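Local coordinates for N-alpha-acetyltransferase 35, NatC auxiliary subunit (Saccharomyces cerevisiae, PDB 6YGA), which serves as an auxiliary subunit of the heterotrimeric NatC N-terminal acetyltransferase, which acetylates the N-terminal methionine of the L-A virus Gag protein, at residues L86-A90 with H216-L220. Coordinates in Å, arbitrary orientation, origin at the centre of the assembly. Residues are numbered along the deposited sequence.
Sequences LASVA and HLTML
Parallel-sense packing of two alpha-helices through a mixed face of leucine, valine, alanine and histidine is illustrated compactly by this pair from the largely helical NatC subunit Naa35 (Mak10). Segments 86-90 and 216-220 are the opening turns of helices 85-104 and 215-231, 126 residues apart in sequence. Both are regular alpha-helix, each with one i+4 bond inside its segment: Ala90 N to Leu86 O (2.9 Å) and Leu220 N to His216 O (3.0 Å). The axes approach to 9.2 Å and run in the same sense at +33°. In register, Ala87 is paired with His216 (CA–CA 5.9 Å) and Ala90 with Leu220 (CA–CA 5.3 Å); Ala90 points its small side chain at the partner helix, which allows the closer approach. The two segments bury 369 Å² between them.

No hydrogen bond crosses the contact; it is held by apolar packing. Leu86 (t, p) leaves its helix sideways, yet its tip swings across to reach Leu217 (CD1–CD1 4.2 Å). Leu220, also t, p, meets Leu86, Val89 and Ala90, the closest atom pairs being CD2 to Leu86 CD1 (4.0 Å), CD2 to Val89 CG1 (3.9 Å) and CD1 to Ala90 CA (3.9 Å). Beyond this pair, Val147 touches Leu220, and Leu143 and Tyr144 touch Val89, so that helix 142-167 packs against both members of the pair.

Side chains also rest on backbone: Leu86 CD2 lies 3.9 Å from Leu217 N and Ala90 CB 4.0 Å from His216 O. At the N-terminal end the His216 ring, with chi1 m and chi2 81°, meets Ala87 obliquely, CD2 lying 3.6 Å from Ala87 CB.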
loop_
_atom_site.group_PDB
_atom_site.type_symbol
_atom_site.label_atom_id
_atom_site.label_comp_id
_atom_site.label_asym_id
_atom_site.label_seq_id
_atom_site.Cartn_x
_atom_site.Cartn_y
_atom_site.Cartn_z
ATOM N N LEU B 86 -41.486 -2.551 -5.294
ATOM C CA LEU B 86 -40.837 -1.301 -4.901
ATOM C C LEU B 86 -39.823 -1.535 -3.789
ATOM O O LEU B 86 -38.685 -1.059 -3.863
ATOM C CB LEU B 86 -41.877 -0.270 -4.463
ATOM C CG LEU B 86 -41.264 0.988 -3.840
ATOM C CD1 LEU B 86 -40.565 1.837 -4.898
ATOM C CD2 LEU B 86 -42.301 1.804 -3.072
ATOM N N ALA B 87 -40.220 -2.267 -2.747
ATOM C CA ALA B 87 -39.298 -2.548 -1.652
ATOM C C ALA B 87 -38.122 -3.398 -2.120
ATOM O O ALA B 87 -36.987 -3.196 -1.673
ATOM C CB ALA B 87 -40.037 -3.238 -0.506
ATOM N N SER B 88 -38.370 -4.351 -3.024
ATOM C CA SER B 88 -37.287 -5.209 -3.500
ATOM C C SER B 88 -36.331 -4.446 -4.409
ATOM O O SER B 88 -35.108 -4.575 -4.273
ATOM C CB SER B 88 -37.854 -6.432 -4.219
ATOM O OG SER B 88 -38.365 -7.375 -3.292
ATOM N N VAL B 89 -36.862 -3.653 -5.343
ATOM C CA VAL B 89 -36.003 -2.853 -6.213
ATOM C C VAL B 89 -35.199 -1.854 -5.392
ATOM O O VAL B 89 -34.001 -1.654 -5.629
ATOM C CB VAL B 89 -36.844 -2.160 -7.303
ATOM C CG1 VAL B 89 -36.102 -0.965 -7.886
ATOM C CG2 VAL B 89 -37.197 -3.154 -8.404
ATOM N N ALA B 90 -35.833 -1.227 -4.397
ATOM C CA ALA B 90 -35.107 -0.304 -3.532
ATOM C C ALA B 90 -34.035 -1.026 -2.727
ATOM O O ALA B 90 -32.940 -0.491 -2.521
ATOM C CB ALA B 90 -36.080 0.425 -2.606
ATOM N N HIS B 216 -39.848 3.710 1.280
ATOM C CA HIS B 216 -39.110 2.988 0.249
ATOM C C HIS B 216 -39.007 3.811 -1.030
ATOM O O HIS B 216 -37.969 3.799 -1.702
ATOM C CB HIS B 216 -39.775 1.640 -0.038
ATOM C CG HIS B 216 -39.659 0.652 1.083
ATOM N ND1 HIS B 216 -40.488 0.674 2.184
ATOM C CD2 HIS B 216 -38.815 -0.391 1.268
ATOM C CE1 HIS B 216 -40.159 -0.312 3.001
ATOM N NE2 HIS B 216 -39.146 -0.973 2.469
ATOM N N LEU B 217 -40.071 4.539 -1.376
ATOM C CA LEU B 217 -40.032 5.377 -2.570
ATOM C C LEU B 217 -39.054 6.531 -2.401
ATOM O O LEU B 217 -38.290 6.845 -3.322
ATOM C CB LEU B 217 -41.428 5.902 -2.892
ATOM C CG LEU B 217 -41.530 6.760 -4.151
ATOM C CD1 LEU B 217 -41.317 5.913 -5.398
ATOM C CD2 LEU B 217 -42.871 7.467 -4.196
ATOM N N THR B 218 -39.062 7.175 -1.231
ATOM C CA THR B 218 -38.089 8.229 -0.958
ATOM C C THR B 218 -36.666 7.694 -1.057
ATOM O O THR B 218 -35.782 8.352 -1.617
ATOM C CB THR B 218 -38.337 8.832 0.425
ATOM O OG1 THR B 218 -39.731 9.128 0.580
ATOM C CG2 THR B 218 -37.535 10.110 0.604
HETATM N N MSE B 219 -36.431 6.498 -0.524
HETATM C CA MSE B 219 -35.134 5.835 -0.622
HETATM C C MSE B 219 -34.672 5.690 -2.069
HETATM O O MSE B 219 -33.528 6.002 -2.402
HETATM C CB MSE B 219 -35.198 4.457 0.031
HETATM C CG MSE B 219 -34.819 4.438 1.496
HETATM SE SE MSE B 219 -32.896 4.254 1.733
HETATM C CE MSE B 219 -32.692 2.431 1.045
ATOM N N LEU B 220 -35.578 5.205 -2.921
ATOM C CA LEU B 220 -35.226 4.957 -4.314
ATOM C C LEU B 220 -34.955 6.260 -5.057
ATOM O O LEU B 220 -34.081 6.310 -5.930
ATOM C CB LEU B 220 -36.336 4.158 -4.996
ATOM C CG LEU B 220 -35.972 3.466 -6.308
ATOM C CD1 LEU B 220 -34.710 2.641 -6.130
ATOM C CD2 LEU B 220 -37.124 2.588 -6.783
#